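Local coordinates for periplasmic beta-glucosidase (Pseudomonas aeruginosa, PDB 6R5T) that hydrolyses glycosides as a family 3 glycoside hydrolase, probably releasing beta-D-glucose from terminal, non-reducing beta-D-glucosyl residues, at the interface of chains A and B. Residues are numbered along the deposited sequence; one frame, centred on the assembly and turned at random. Chains: chain A/B, Periplasmic beta-glucosidase.

The interface of chains A and B. Residues chain A 190, 223, 256, 261, 264, 486; chain B 584-585.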
ATOM      1  N   TYR A 190      13.916   0.311  -1.172  1.00 11.73           N
ATOM      2  CA  TYR A 190      14.419   1.668  -1.442  1.00 12.36           C
ATOM      3  C   TYR A 190      13.296   2.609  -1.882  1.00 12.38           C
ATOM      4  O   TYR A 190      13.572   3.801  -2.088  1.00 13.93           O
ATOM      5  CB  TYR A 190      15.477   1.628  -2.536  1.00 12.22           C
ATOM      6  CG  TYR A 190      16.480   0.520  -2.446  1.00 12.05           C
ATOM      7  CD1 TYR A 190      17.252   0.315  -1.297  1.00 13.85           C
ATOM      8  CD2 TYR A 190      16.662  -0.311  -3.539  1.00 12.24           C
ATOM      9  CE1 TYR A 190      18.214  -0.673  -1.285  1.00 14.03           C
ATOM     10  CE2 TYR A 190      17.619  -1.304  -3.529  1.00 13.22           C
ATOM     11  CZ  TYR A 190      18.366  -1.508  -2.389  1.00 13.80           C
ATOM     12  OH  TYR A 190      19.383  -2.458  -2.385  1.00 14.64           O
ATOM     13  N   LEU A 223      17.854   4.918   3.313  1.00 12.55           N
ATOM     14  CA  LEU A 223      18.021   5.218   1.880  1.00 13.75           C
ATOM     15  C   LEU A 223      16.774   5.826   1.250  1.00 13.55           C
ATOM     16  O   LEU A 223      16.896   6.273   0.107  1.00 15.74           O
ATOM     17  CB  LEU A 223      18.368   3.912   1.174  1.00 15.56           C
ATOM     18  CG  LEU A 223      19.772   3.354   1.413  1.00 17.37           C
ATOM     19  CD1 LEU A 223      19.826   1.923   0.863  1.00 18.27           C
ATOM     20  CD2 LEU A 223      20.810   4.198   0.742  1.00 19.12           C
ATOM     21  N   HIS A 256      25.095   3.384   2.431  1.00 20.60           N
ATOM     22  CA  HIS A 256      26.184   3.048   1.505  1.00 19.77           C
ATOM     23  C   HIS A 256      25.992   3.787   0.177  1.00 20.60           C
ATOM     24  O   HIS A 256      25.033   3.486  -0.525  1.00 19.66           O
ATOM     25  CB  HIS A 256      26.170   1.537   1.370  1.00 22.76           C
ATOM     26  CG  HIS A 256      27.330   1.063   0.608  1.00 22.81           C
ATOM     27  ND1 HIS A 256      27.505   1.343  -0.734  1.00 26.49           N
ATOM     28  CD2 HIS A 256      28.416   0.354   1.008  1.00 26.07           C
ATOM     29  CE1 HIS A 256      28.660   0.837  -1.128  1.00 27.59           C
ATOM     30  NE2 HIS A 256      29.211   0.199  -0.089  1.00 26.29           N
ATOM     31  N   GLU A 261      23.554   9.252  -3.852  1.00 14.19           N
ATOM     32  CA  GLU A 261      22.182   8.912  -4.307  1.00 15.70           C
ATOM     33  C   GLU A 261      21.245  10.125  -4.240  1.00 14.31           C
ATOM     34  O   GLU A 261      20.170  10.093  -4.855  1.00 14.58           O
ATOM     35  CB  GLU A 261      21.569   7.747  -3.524  1.00 16.25           C
ATOM     36  CG  GLU A 261      22.205   6.416  -3.859  1.00 18.44           C
ATOM     37  CD  GLU A 261      21.644   5.232  -3.061  1.00 19.83           C
ATOM     38  OE1 GLU A 261      20.521   5.338  -2.534  1.00 22.21           O
ATOM     39  OE2 GLU A 261      22.372   4.215  -2.952  1.00 25.03           O
ATOM     40  N   LYS A 264      20.221  10.942  -7.783  1.00 15.22           N
ATOM     41  CA  LYS A 264      19.155  10.088  -8.348  1.00 15.37           C
ATOM     42  C   LYS A 264      17.799  10.455  -7.744  1.00 13.42           C
ATOM     43  O   LYS A 264      16.790  10.400  -8.474  1.00 14.35           O
ATOM     44  CB  LYS A 264      19.529   8.618  -8.215  1.00 18.46           C
ATOM     45  CG  LYS A 264      20.655   8.274  -9.203  1.00 23.34           C
ATOM     46  CD  LYS A 264      20.890   6.841  -9.287  1.00 30.09           C
ATOM     47  CE  LYS A 264      21.923   6.411 -10.311  1.00 35.52           C
ATOM     48  NZ  LYS A 264      21.971   4.918 -10.314  1.00 37.45           N
ATOM     49  N   GLU A 486      18.062  -7.912   1.227  1.00 17.23           N
ATOM     50  CA  GLU A 486      18.025  -6.589   0.572  1.00 17.61           C
ATOM     51  C   GLU A 486      17.650  -6.730  -0.904  1.00 16.33           C
ATOM     52  O   GLU A 486      18.224  -7.585  -1.638  1.00 16.28           O
ATOM     53  CB  GLU A 486      19.365  -5.908   0.750  1.00 18.90           C
ATOM     54  CG  GLU A 486      19.433  -4.591   0.016  1.00 18.73           C
ATOM     55  CD  GLU A 486      20.742  -3.866   0.123  1.00 20.27           C
ATOM     56  OE1 GLU A 486      21.680  -4.452   0.762  1.00 20.73           O
ATOM     57  OE2 GLU A 486      20.822  -2.672  -0.326  1.00 18.04           O
TER
ATOM     58  N   GLY B 584      16.662   6.405  -4.876  1.00 12.82           N
ATOM     59  CA  GLY B 584      18.121   6.513  -4.982  1.00 13.92           C
ATOM     60  C   GLY B 584      18.705   5.386  -5.800  1.00 13.83           C
ATOM     61  O   GLY B 584      19.904   5.487  -6.178  1.00 16.11           O
ATOM     62  N   ARG B 585      17.911   4.370  -6.127  1.00 13.80           N
ATOM     63  CA  ARG B 585      18.412   3.133  -6.800  1.00 15.55           C
ATOM     64  C   ARG B 585      17.379   2.694  -7.816  1.00 15.75           C
ATOM     65  O   ARG B 585      16.816   1.604  -7.718  1.00 15.24           O
ATOM     66  CB  ARG B 585      18.728   2.024  -5.791  1.00 14.89           C
ATOM     67  CG  ARG B 585      19.918   2.355  -4.913  1.00 15.73           C
ATOM     68  CD  ARG B 585      20.220   1.282  -3.894  1.00 16.96           C
ATOM     69  NE  ARG B 585      21.303   1.738  -3.016  1.00 18.21           N
ATOM     70  CZ  ARG B 585      21.965   0.982  -2.157  1.00 18.90           C
ATOM     71  NH1 ARG B 585      21.700  -0.304  -2.066  1.00 21.18           N
ATOM     72  NH2 ARG B 585      22.938   1.487  -1.422  1.00 19.59           N
TER
HETATM   73  O   HOH W   1      16.011   5.130  -2.354  1.00 14.34           O
HETATM   74  O   HOH W   2      22.222   4.611  -7.311  1.00 23.72           O
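B:Arg585 sets CG beside its backbone N (chi1 -68°) and then runs fully extended, reaching into chain A far enough to bring its guanidinium to A:Glu261 and A:Glu486. In this family 3 glycoside hydrolase A:Glu486 belongs, with A:Leu223 and A:His256, to the glycan pocket and is probably the general acid/base, so in the deposited two-chain assembly, which may or may not be the biological one, the arginine of chain B reaches the pocket of chain A. The carboxylate of A:Glu261, at the end of helix 258-261, receives the near-linear bond from NE of B:Arg585 to OE2 of A:Glu261 (2.7 Å, 165° at H), a salt bridge. OE2 lies almost in the guanidinium plane but is met on its syn side, tilted from the carboxylate plane, and the two planes stand 67° apart. NH2 of B:Arg585 gives OE2 a second, weak bond and meets the main-chain O of A:His256 at the guanidinium edge, also weakly, at 3.0 Å. On the opposite branch NH1 of B:Arg585 lies 3.1 Å from OE2 of A:Glu486; the pair is a salt bridge without a hydrogen bond, since the N-H points elsewhere. The phenol OH of A:Tyr190 donates to OE2 of A:Glu486 on its anti side at 2.5 Å and takes a weak bond from NH1, which couples the arginine to the glutamate.

Carbon contacts flank the arginine along its length. CD of B:Arg585 sits over the centre of the A:Tyr190 ring, 3.6 Å from the ring centroid. CD1 of A:Leu223 caps one guanidinium face, 3.8 Å from CZ of B:Arg585. At the base of the arm, B:Gly584 lies against the aliphatic part of A:Glu261. One water joins the glycine N to the carbonyl O atoms of A:Tyr190 and A:Leu223; another links its O to NZ of A:Lys264, whose extended chain passes alongside. The two-fold axis repeats the contact with the chains exchanged.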